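Local structure of protease lasA (Pseudomonas aeruginosa, 3IT5) at residues Tyr15-Gly21 / Ala171-Asn177; Ala53-Thr58 / Arg68-Pro72; Val61-Val67 / Tyr79-Ile85. The protein is a secreted zinc endopeptidase that cuts the pentaglycine cross-links of staphylococcal peptidoglycan and contributes to the breakdown of host elastin. All coordinates share one frame; numbering follows the deposited sequence.

Interaction 1: residues Tyr15-Gly21 / Ala171-Asn177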
loop_
_atom_site.group_PDB
_atom_site.type_symbol
_atom_site.label_atom_id
_atom_site.label_comp_id
_atom_site.label_asym_id
_atom_site.label_seq_id
_atom_site.Cartn_x
_atom_site.Cartn_y
_atom_site.Cartn_z
ATOM N N TYR A 15 -4.907 -6.373 12.077
ATOM C CA TYR A 15 -3.494 -6.133 12.358
ATOM C C TYR A 15 -3.090 -4.695 11.998
ATOM O O TYR A 15 -3.829 -3.989 11.313
ATOM C CB TYR A 15 -2.621 -7.186 11.653
ATOM C CG TYR A 15 -2.955 -8.610 12.072
ATOM C CD1 TYR A 15 -2.254 -9.243 13.105
ATOM C CD2 TYR A 15 -3.990 -9.313 11.452
ATOM C CE1 TYR A 15 -2.574 -10.553 13.497
ATOM C CE2 TYR A 15 -4.316 -10.612 11.833
ATOM C CZ TYR A 15 -3.606 -11.226 12.851
ATOM O OH TYR A 15 -3.945 -12.510 13.217
ATOM N N SER A 16 -1.932 -4.264 12.489
ATOM C CA SER A 16 -1.507 -2.871 12.382
ATOM C C SER A 16 -0.069 -2.749 11.882
ATOM O O SER A 16 0.849 -3.340 12.458
ATOM C CB SER A 16 -1.635 -2.175 13.743
ATOM O OG SER A 16 -2.948 -2.287 14.267
ATOM N N TRP A 17 0.116 -1.984 10.809
ATOM C CA TRP A 17 1.450 -1.670 10.296
ATOM C C TRP A 17 1.702 -0.173 10.377
ATOM O O TRP A 17 0.761 0.613 10.538
ATOM C CB TRP A 17 1.583 -2.119 8.836
ATOM C CG TRP A 17 1.703 -3.597 8.621
ATOM C CD1 TRP A 17 1.509 -4.592 9.539
ATOM C CD2 TRP A 17 2.002 -4.248 7.384
ATOM N NE1 TRP A 17 1.687 -5.820 8.952
ATOM C CE2 TRP A 17 1.987 -5.639 7.628
ATOM C CE3 TRP A 17 2.291 -3.790 6.092
ATOM C CZ2 TRP A 17 2.253 -6.576 6.630
ATOM C CZ3 TRP A 17 2.539 -4.724 5.095
ATOM C CH2 TRP A 17 2.520 -6.102 5.371
ATOM N N GLN A 18 2.971 0.211 10.243
ATOM C CA GLN A 18 3.371 1.621 10.246
ATOM C C GLN A 18 3.581 2.153 8.827
ATOM O O GLN A 18 4.505 1.713 8.132
ATOM C CB GLN A 18 4.677 1.809 11.016
ATOM C CG GLN A 18 4.645 1.443 12.485
ATOM C CD GLN A 18 6.016 1.581 13.113
ATOM O OE1 GLN A 18 6.815 2.428 12.703
ATOM N NE2 GLN A 18 6.302 0.745 14.102
ATOM N N PRO A 19 2.749 3.121 8.399
ATOM C CA PRO A 19 2.963 3.726 7.082
ATOM C C PRO A 19 3.945 4.897 7.129
ATOM O O PRO A 19 4.161 5.480 8.193
ATOM C CB PRO A 19 1.568 4.226 6.700
ATOM C CG PRO A 19 0.920 4.560 8.034
ATOM C CD PRO A 19 1.573 3.692 9.090
ATOM N N ASN A 20 4.539 5.225 5.984
ATOM C CA ASN A 20 5.356 6.431 5.858
ATOM C C ASN A 20 4.661 7.442 4.944
ATOM O O ASN A 20 3.555 7.184 4.468
ATOM C CB ASN A 20 6.782 6.093 5.382
ATOM C CG ASN A 20 6.880 5.889 3.868
ATOM O OD1 ASN A 20 5.873 5.724 3.172
ATOM N ND2 ASN A 20 8.110 5.900 3.355
ATOM N N GLY A 21 5.307 8.579 4.696
ATOM C CA GLY A 21 4.718 9.650 3.897
ATOM C C GLY A 21 4.475 9.306 2.438
ATOM O O GLY A 21 5.199 8.496 1.841
ATOM N N ALA A 171 2.165 9.199 10.416
ATOM C CA ALA A 171 3.197 8.323 9.877
ATOM C C ALA A 171 4.017 7.762 11.031
ATOM O O ALA A 171 4.245 8.453 12.030
ATOM C CB ALA A 171 4.084 9.080 8.918
ATOM N N PHE A 172 4.418 6.500 10.894
ATOM C CA PHE A 172 5.254 5.787 11.872
ATOM C C PHE A 172 4.574 5.500 13.222
ATOM O O PHE A 172 5.241 5.356 14.251
ATOM C CB PHE A 172 6.626 6.467 12.030
ATOM C CG PHE A 172 7.380 6.609 10.729
ATOM C CD1 PHE A 172 7.764 7.860 10.264
ATOM C CD2 PHE A 172 7.687 5.490 9.961
ATOM C CE1 PHE A 172 8.449 7.995 9.061
ATOM C CE2 PHE A 172 8.373 5.616 8.754
ATOM C CZ PHE A 172 8.757 6.870 8.307
ATOM N N ARG A 173 3.243 5.424 13.200
ATOM C CA ARG A 173 2.473 4.842 14.301
ATOM C C ARG A 173 1.675 3.645 13.778
ATOM O O ARG A 173 1.363 3.593 12.586
ATOM C CB ARG A 173 1.543 5.874 14.950
ATOM C CG ARG A 173 2.165 6.626 16.131
ATOM C CD ARG A 173 2.935 7.849 15.667
ATOM N NE ARG A 173 3.423 8.664 16.778
ATOM C CZ ARG A 173 3.812 9.934 16.665
ATOM N NH1 ARG A 173 3.762 10.549 15.492
ATOM N NH2 ARG A 173 4.246 10.595 17.727
ATOM N N PRO A 174 1.360 2.671 14.660
ATOM C CA PRO A 174 0.577 1.508 14.230
ATOM C C PRO A 174 -0.792 1.922 13.707
ATOM O O PRO A 174 -1.524 2.633 14.389
ATOM C CB PRO A 174 0.431 0.685 15.515
ATOM C CG PRO A 174 1.589 1.104 16.366
ATOM C CD PRO A 174 1.778 2.558 16.071
ATOM N N LEU A 175 -1.120 1.487 12.494
ATOM C CA LEU A 175 -2.392 1.831 11.867
ATOM C C LEU A 175 -3.276 0.591 11.767
ATOM O O LEU A 175 -3.057 -0.268 10.908
ATOM C CB LEU A 175 -2.156 2.445 10.478
ATOM C CG LEU A 175 -3.324 3.114 9.747
ATOM C CD1 LEU A 175 -3.855 4.294 10.556
ATOM C CD2 LEU A 175 -2.889 3.569 8.355
ATOM N N TYR A 176 -4.267 0.500 12.654
ATOM C CA TYR A 176 -5.184 -0.645 12.683
ATOM C C TYR A 176 -6.028 -0.734 11.417
ATOM O O TYR A 176 -6.577 0.266 10.961
ATOM C CB TYR A 176 -6.095 -0.611 13.921
ATOM C CG TYR A 176 -6.986 -1.836 14.038
ATOM C CD1 TYR A 176 -8.318 -1.799 13.612
ATOM C CD2 TYR A 176 -6.491 -3.035 14.548
ATOM C CE1 TYR A 176 -9.140 -2.922 13.704
ATOM C CE2 TYR A 176 -7.303 -4.165 14.648
ATOM C CZ TYR A 176 -8.626 -4.099 14.222
ATOM O OH TYR A 176 -9.436 -5.209 14.315
ATOM N N ASN A 177 -6.120 -1.942 10.866
ATOM C CA ASN A 177 -6.922 -2.210 9.676
ATOM C C ASN A 177 -8.219 -2.937 10.034
ATOM O O ASN A 177 -8.203 -4.141 10.291
ATOM C CB ASN A 177 -6.112 -3.026 8.659
ATOM C CG ASN A 177 -6.883 -3.303 7.373
ATOM O OD1 ASN A 177 -7.902 -2.669 7.091
ATOM N ND2 ASN A 177 -6.391 -4.247 6.583
#

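Interaction 2: residues Ala53-Thr58 / Arg68-Pro72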
loop_
_atom_site.group_PDB
_atom_site.type_symbol
_atom_site.label_atom_id
_atom_site.label_comp_id
_atom_site.label_asym_id
_atom_site.label_seq_id
_atom_site.Cartn_x
_atom_site.Cartn_y
_atom_site.Cartn_z
ATOM N N ALA A 53 -4.495 -8.033 -0.754
ATOM C CA ALA A 53 -5.195 -7.183 -1.710
ATOM C C ALA A 53 -6.012 -6.117 -0.991
ATOM O O ALA A 53 -6.769 -6.408 -0.061
ATOM C CB ALA A 53 -6.091 -8.018 -2.618
ATOM N N ALA A 54 -5.843 -4.875 -1.430
ATOM C CA ALA A 54 -6.574 -3.753 -0.863
ATOM C C ALA A 54 -8.025 -3.740 -1.339
ATOM O O ALA A 54 -8.876 -3.086 -0.737
ATOM C CB ALA A 54 -5.885 -2.456 -1.211
ATOM N N HIS A 55 -8.300 -4.482 -2.412
ATOM C CA HIS A 55 -9.630 -4.528 -3.009
ATOM C C HIS A 55 -9.833 -5.762 -3.886
ATOM O O HIS A 55 -8.877 -6.492 -4.193
ATOM C CB HIS A 55 -9.860 -3.275 -3.858
ATOM C CG HIS A 55 -8.852 -3.099 -4.950
ATOM N ND1 HIS A 55 -9.064 -3.542 -6.237
ATOM C CD2 HIS A 55 -7.624 -2.529 -4.946
ATOM C CE1 HIS A 55 -8.009 -3.255 -6.980
ATOM N NE2 HIS A 55 -7.119 -2.643 -6.218
ATOM N N ALA A 56 -11.088 -5.967 -4.284
ATOM C CA ALA A 56 -11.467 -6.964 -5.276
ATOM C C ALA A 56 -10.933 -6.594 -6.656
ATOM O O ALA A 56 -10.870 -5.415 -7.011
ATOM C CB ALA A 56 -12.990 -7.102 -5.330
ATOM N N GLY A 57 -10.553 -7.610 -7.425
ATOM C CA GLY A 57 -10.086 -7.410 -8.792
ATOM C C GLY A 57 -9.216 -8.535 -9.310
ATOM O O GLY A 57 -9.192 -9.637 -8.742
ATOM N N THR A 58 -8.494 -8.247 -10.392
ATOM C CA THR A 58 -7.687 -9.254 -11.084
ATOM C C THR A 58 -6.198 -9.064 -10.812
ATOM O O THR A 58 -5.682 -7.945 -10.889
ATOM C CB THR A 58 -7.922 -9.217 -12.604
ATOM O OG1 THR A 58 -9.326 -9.216 -12.879
ATOM C CG2 THR A 58 -7.270 -10.417 -13.300
ATOM N N ARG A 68 0.023 -6.452 -9.231
ATOM C CA ARG A 68 -1.015 -5.437 -9.411
ATOM C C ARG A 68 -2.394 -6.094 -9.267
ATOM O O ARG A 68 -2.618 -7.202 -9.764
ATOM C CB ARG A 68 -0.854 -4.756 -10.783
ATOM C CG ARG A 68 -1.960 -3.769 -11.207
ATOM C CD ARG A 68 -1.591 -2.284 -10.997
ATOM N NE ARG A 68 -0.199 -1.969 -11.329
ATOM C CZ ARG A 68 0.238 -1.529 -12.508
ATOM N NH1 ARG A 68 -0.599 -1.329 -13.523
ATOM N NH2 ARG A 68 1.531 -1.278 -12.670
ATOM N N VAL A 69 -3.306 -5.419 -8.571
ATOM C CA VAL A 69 -4.692 -5.875 -8.467
ATOM C C VAL A 69 -5.583 -4.851 -9.170
ATOM O O VAL A 69 -5.594 -3.673 -8.806
ATOM C CB VAL A 69 -5.126 -6.106 -6.991
ATOM C CG1 VAL A 69 -6.572 -6.603 -6.910
ATOM C CG2 VAL A 69 -4.194 -7.108 -6.313
ATOM N N THR A 70 -6.310 -5.303 -10.189
ATOM C CA THR A 70 -7.064 -4.403 -11.054
ATOM C C THR A 70 -8.569 -4.665 -10.982
ATOM O O THR A 70 -9.034 -5.760 -11.317
ATOM C CB THR A 70 -6.577 -4.513 -12.517
ATOM O OG1 THR A 70 -5.148 -4.363 -12.558
ATOM C CG2 THR A 70 -7.240 -3.451 -13.395
ATOM N N HIS A 71 -9.312 -3.653 -10.540
ATOM C CA HIS A 71 -10.773 -3.710 -10.426
ATOM C C HIS A 71 -11.419 -3.432 -11.793
ATOM O O HIS A 71 -10.809 -2.765 -12.636
ATOM C CB HIS A 71 -11.243 -2.691 -9.378
ATOM C CG HIS A 71 -12.638 -2.914 -8.876
ATOM N ND1 HIS A 71 -12.950 -3.890 -7.953
ATOM C CD2 HIS A 71 -13.797 -2.274 -9.151
ATOM C CE1 HIS A 71 -14.244 -3.851 -7.693
ATOM N NE2 HIS A 71 -14.782 -2.877 -8.405
ATOM N N PRO A 72 -12.641 -3.959 -12.035
ATOM C CA PRO A 72 -13.355 -3.618 -13.281
ATOM C C PRO A 72 -13.616 -2.113 -13.461
ATOM O O PRO A 72 -13.832 -1.656 -14.584
ATOM C CB PRO A 72 -14.678 -4.374 -13.142
ATOM C CG PRO A 72 -14.347 -5.539 -12.261
ATOM C CD PRO A 72 -13.334 -5.024 -11.285
#

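Interaction 3: residues Val61-Val67 / Tyr79-Ile85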
loop_
_atom_site.group_PDB
_atom_site.type_symbol
_atom_site.label_atom_id
_atom_site.label_comp_id
_atom_site.label_asym_id
_atom_site.label_seq_id
_atom_site.Cartn_x
_atom_site.Cartn_y
_atom_site.Cartn_z
ATOM N N VAL A 61 0.813 -10.961 -11.897
ATOM C CA VAL A 61 2.148 -11.144 -11.331
ATOM C C VAL A 61 3.176 -10.689 -12.370
ATOM O O VAL A 61 3.510 -11.425 -13.310
ATOM C CB VAL A 61 2.408 -12.596 -10.844
ATOM C CG1 VAL A 61 3.803 -12.723 -10.222
ATOM C CG2 VAL A 61 1.352 -13.016 -9.826
ATOM N N LEU A 62 3.646 -9.457 -12.196
ATOM C CA LEU A 62 4.601 -8.827 -13.114
ATOM C C LEU A 62 6.006 -9.410 -12.973
ATOM O O LEU A 62 6.769 -9.446 -13.936
ATOM C CB LEU A 62 4.621 -7.306 -12.899
ATOM C CG LEU A 62 3.429 -6.538 -13.486
ATOM C CD1 LEU A 62 2.988 -5.389 -12.589
ATOM C CD2 LEU A 62 3.744 -6.041 -14.889
ATOM N N SER A 63 6.332 -9.866 -11.763
ATOM C CA SER A 63 7.627 -10.461 -11.453
ATOM C C SER A 63 7.566 -11.086 -10.060
ATOM O O SER A 63 6.562 -10.937 -9.358
ATOM C CB SER A 63 8.732 -9.402 -11.502
ATOM O OG SER A 63 8.639 -8.521 -10.395
ATOM N N ARG A 64 8.643 -11.758 -9.656
ATOM C CA ARG A 64 8.745 -12.363 -8.315
ATOM C C ARG A 64 8.568 -11.357 -7.167
ATOM O O ARG A 64 8.324 -11.747 -6.020
ATOM C CB ARG A 64 10.081 -13.116 -8.161
ATOM C CG ARG A 64 11.341 -12.242 -8.156
ATOM C CD ARG A 64 12.619 -13.077 -8.284
ATOM N NE ARG A 64 12.961 -13.759 -7.035
ATOM C CZ ARG A 64 13.935 -13.391 -6.207
ATOM N NH1 ARG A 64 14.706 -12.349 -6.487
ATOM N NH2 ARG A 64 14.146 -14.079 -5.093
ATOM N N CYS A 65 8.686 -10.068 -7.485
ATOM C CA CYS A 65 8.650 -9.021 -6.472
ATOM C C CYS A 65 7.625 -7.904 -6.725
ATOM O O CYS A 65 7.650 -6.869 -6.050
ATOM C CB CYS A 65 10.055 -8.436 -6.287
ATOM S SG CYS A 65 10.560 -7.188 -7.482
ATOM N N GLN A 66 6.719 -8.117 -7.682
ATOM C CA GLN A 66 5.702 -7.105 -7.998
ATOM C C GLN A 66 4.372 -7.695 -8.453
ATOM O O GLN A 66 4.339 -8.634 -9.258
ATOM C CB GLN A 66 6.213 -6.101 -9.039
ATOM C CG GLN A 66 5.445 -4.778 -9.028
ATOM C CD GLN A 66 5.985 -3.737 -9.994
ATOM O OE1 GLN A 66 5.988 -2.543 -9.685
ATOM N NE2 GLN A 66 6.422 -4.175 -11.171
ATOM N N VAL A 67 3.289 -7.109 -7.935
ATOM C CA VAL A 67 1.910 -7.554 -8.166
ATOM C C VAL A 67 1.008 -6.332 -8.343
ATOM O O VAL A 67 1.210 -5.304 -7.686
ATOM C CB VAL A 67 1.379 -8.398 -6.965
ATOM C CG1 VAL A 67 -0.140 -8.597 -7.036
ATOM C CG2 VAL A 67 2.076 -9.751 -6.897
ATOM N N TYR A 79 1.794 -3.205 -5.927
ATOM C CA TYR A 79 2.481 -3.747 -4.762
ATOM C C TYR A 79 3.905 -4.106 -5.173
ATOM O O TYR A 79 4.117 -5.036 -5.952
ATOM C CB TYR A 79 1.749 -4.988 -4.232
ATOM C CG TYR A 79 0.277 -4.760 -3.965
ATOM C CD1 TYR A 79 -0.655 -4.771 -5.013
ATOM C CD2 TYR A 79 -0.185 -4.528 -2.676
ATOM C CE1 TYR A 79 -1.996 -4.545 -4.777
ATOM C CE2 TYR A 79 -1.531 -4.313 -2.430
ATOM C CZ TYR A 79 -2.430 -4.318 -3.481
ATOM O OH TYR A 79 -3.767 -4.106 -3.233
ATOM N N TYR A 80 4.875 -3.351 -4.664
ATOM C CA TYR A 80 6.274 -3.583 -5.000
ATOM C C TYR A 80 7.054 -3.926 -3.738
ATOM O O TYR A 80 6.555 -3.747 -2.621
ATOM C CB TYR A 80 6.869 -2.371 -5.744
ATOM C CG TYR A 80 8.238 -2.615 -6.359
ATOM C CD1 TYR A 80 8.460 -3.693 -7.220
ATOM C CD2 TYR A 80 9.304 -1.759 -6.091
ATOM C CE1 TYR A 80 9.717 -3.914 -7.787
ATOM C CE2 TYR A 80 10.568 -1.974 -6.657
ATOM C CZ TYR A 80 10.764 -3.048 -7.494
ATOM O OH TYR A 80 12.003 -3.258 -8.045
ATOM N N HIS A 81 8.274 -4.427 -3.925
ATOM C CA HIS A 81 9.076 -5.011 -2.845
ATOM C C HIS A 81 8.371 -6.239 -2.256
ATOM O O HIS A 81 8.343 -6.430 -1.044
ATOM C CB HIS A 81 9.393 -3.994 -1.743
ATOM C CG HIS A 81 10.003 -2.719 -2.235
ATOM N ND1 HIS A 81 11.101 -2.684 -3.070
ATOM C CD2 HIS A 81 9.693 -1.428 -1.966
ATOM C CE1 HIS A 81 11.425 -1.426 -3.314
ATOM N NE2 HIS A 81 10.588 -0.644 -2.654
ATOM N N MET A 82 7.804 -7.061 -3.136
ATOM C CA MET A 82 7.096 -8.278 -2.739
ATOM C C MET A 82 8.020 -9.488 -2.761
ATOM O O MET A 82 9.104 -9.450 -3.347
ATOM C CB MET A 82 5.904 -8.532 -3.665
ATOM C CG MET A 82 4.782 -7.507 -3.573
ATOM S SD MET A 82 3.911 -7.552 -1.999
ATOM C CE MET A 82 3.177 -9.194 -2.031
ATOM N N ASP A 83 7.583 -10.560 -2.108
ATOM C CA ASP A 83 8.300 -11.828 -2.104
ATOM C C ASP A 83 7.284 -12.939 -1.875
ATOM O O ASP A 83 6.172 -12.676 -1.410
ATOM C CB ASP A 83 9.374 -11.831 -1.003
ATOM C CG ASP A 83 10.332 -13.018 -1.102
ATOM O OD1 ASP A 83 10.464 -13.625 -2.189
ATOM O OD2 ASP A 83 10.965 -13.343 -0.076
ATOM N N GLN A 84 7.657 -14.169 -2.228
ATOM C CA GLN A 84 6.849 -15.355 -1.938
ATOM C C GLN A 84 5.408 -15.184 -2.435
ATOM O O GLN A 84 4.437 -15.454 -1.712
ATOM C CB GLN A 84 6.902 -15.677 -0.434
ATOM C CG GLN A 84 8.326 -15.905 0.101
ATOM C CD GLN A 84 8.384 -16.146 1.604
ATOM O OE1 GLN A 84 7.403 -16.551 2.224
ATOM N NE2 GLN A 84 9.549 -15.905 2.192
ATOM N N ILE A 85 5.287 -14.728 -3.681
ATOM C CA ILE A 85 3.989 -14.472 -4.301
ATOM C C ILE A 85 3.166 -15.754 -4.398
ATOM O O ILE A 85 3.615 -16.763 -4.949
ATOM C CB ILE A 85 4.127 -13.778 -5.680
ATOM C CG1 ILE A 85 4.908 -12.464 -5.524
ATOM C CG2 ILE A 85 2.744 -13.530 -6.297
ATOM C CD1 ILE A 85 5.012 -11.623 -6.795
HETATM O O HOH W 1 7.503 -14.780 -5.485
#

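Interaction 1: residues Tyr15-Gly21 / Ala171-Asn177
F172 lays one face of its ring over the backbone of P19 and N20: P19 O stands 3.9 Å above the plane, displaced toward the rim, and the far end of the ring meets the N20 side chain, with F172 CZ 3.6 Å from N20 CB. The backbone is tied as well, F172 N donating to P19 O at 2.9 Å. P19 and L175 cross at about a right angle, P19 CG lying 3.9 Å from L175 CD2, and F160 of the strand 159-162 packs against both. On the other side of the sheet S16 reaches Y176; its OG, turned back beside its own backbone N (chi1 -55°), sits at the edge of the tyrosine ring and 3.2 Å from Y176 CA. Between these side chains the backbones run antiparallel, joined by L175 N to W17 O at 2.9 Å and N177 N to Y15 O at 3.1 Å. The N20 carboxamide is engaged outside the contact, OD1 accepting from the backbone N of D36, a zinc ligand, and the nearest side-chain atom of N20 lies about 5 Å from the zinc ion. The pairing adds a short C-terminal strand to the antiparallel sheet of this M23 metallopeptidase, beside the strand that runs toward its zinc site.

Interaction 2: residues Ala53-Thr58 / Arg68-Pro72
H55 and H71 approach each other at a slant, and both turn ND1 onto one backbone oxygen, A56 O. H71 ND1 donates to it across the contact at 2.7 Å in a nearly straight bond (167° at the hydrogen), with the acceptor in the plane of the H71 ring. H55 ND1 donates to the same oxygen from within its own segment, also at 2.7 Å, though here the acceptor is tilted out of the ring plane. The two donors arrive from opposite faces of the carbonyl plane, each well above it, so that the oxygen is gripped between two imidazoles. H71 gets there with CG anti to the backbone N (chi1 -163°), while P72 CD packs over one face of its ring.

H55 and V69 lie alongside one another, pointing opposite ways. One methyl of the valine, CG1, lies over the face of the imidazole, 4.0 Å from the ring centroid in a CH-pi contact, and H55 CE1 comes within 3.1 Å of V69 O. The other methyl, CG2, turns to A53 CB, and V93 of the neighbouring strand 92-93 touches both A53 and V69.

Past the histidines the backbones settle into regular pairing. T58 and T70 form a hydrogen-bonded pair, T58 N to T70 O at 2.7 Å and T70 N to T58 O at 2.8 Å, and their side chains share a face of the sheet. G57 comes close to H71 and T70, its CA 3.2 Å from T70 O; its extended backbone, with phi at 157°, is a conformation open to glycine, and the lack of a side chain lets the two backbones approach so closely. T58 OG1 is held by Q92. This is the open end of an antiparallel beta hairpin, strands 57-63 and 66-70, in the M23 peptidase domain.

Interaction 3: residues Val61-Val67 / Tyr79-Ile85
The active-site end of an antiparallel hairpin is formed here, where the strand 75-83 carrying H81, inferred to be a proton donor or acceptor in catalysis, runs beside strand 66-70. V67 and Y79 are a hydrogen-bonded pair: Y79 N reaches V67 O at 2.8 Å, and V67 N reaches Y79 O at 3.0 Å. Farther on, M82 N donates to C65 O at 2.9 Å, bridging the kink at H81.

C65 SG takes the position between its backbone N and carbonyl carbon (chi1 82°), which brings it obliquely to the Y80 ring, 3.4 Å from Y80 CE1, while it is joined to C111 in a disulfide. Q66 crosses the same tyrosine, with amide and ring planes 53° apart; its OE1 lies 3.7 Å from Y80 CD1 and is hydrogen-bonded to N78 ND2.

I85 packs against the turn, its CD1 near S63 O and R64 O. V61 and I85 meet tip to tip, whereas V67 CG2 runs alongside, 3.5 Å from I85 CD1. A water donates to R64 O and accepts from I85 N, linking the loop backbones. The type I turn from S63 to Q66 overlaps a classic beta bulge in which L62 and S63 both face Q66 through weak bonds, and S63 OG accepts from C65 N in an ST turn.

The H81 side chain points away from 61-67, ND1 held by A109 O; its ring meets that of H120, and its nearest side-chain atom is about 5 Å from the zinc ion. The hairpin of strands 66-70 and 75-83 thus places H81 beside the M23 metallopeptidase zinc site of H23, D36 and H122.

Overall arrangement
From the N terminus, the chain first passes through 15-21, which pairs with 171-177 near the C terminus, so interaction 1 closes a loop of about 150 residues that encloses the other two and joins a C-terminal strand to strand 16-19. Within it, 53-58 pairs with 68-72, and 61-67 with 79-85, tying together strands 57-63, 66-70 and 75-83. These segments alternate along the chain, so interactions 2 and 3 cross; they also touch, Y79 OH lying 2.9 Å from A54 N and Y79 CE1 packing on V69 CG2. Interaction 1 lies across the chain's centre from both, its centre 21 Å from that of each, yet all three reach the same antiparallel sheet.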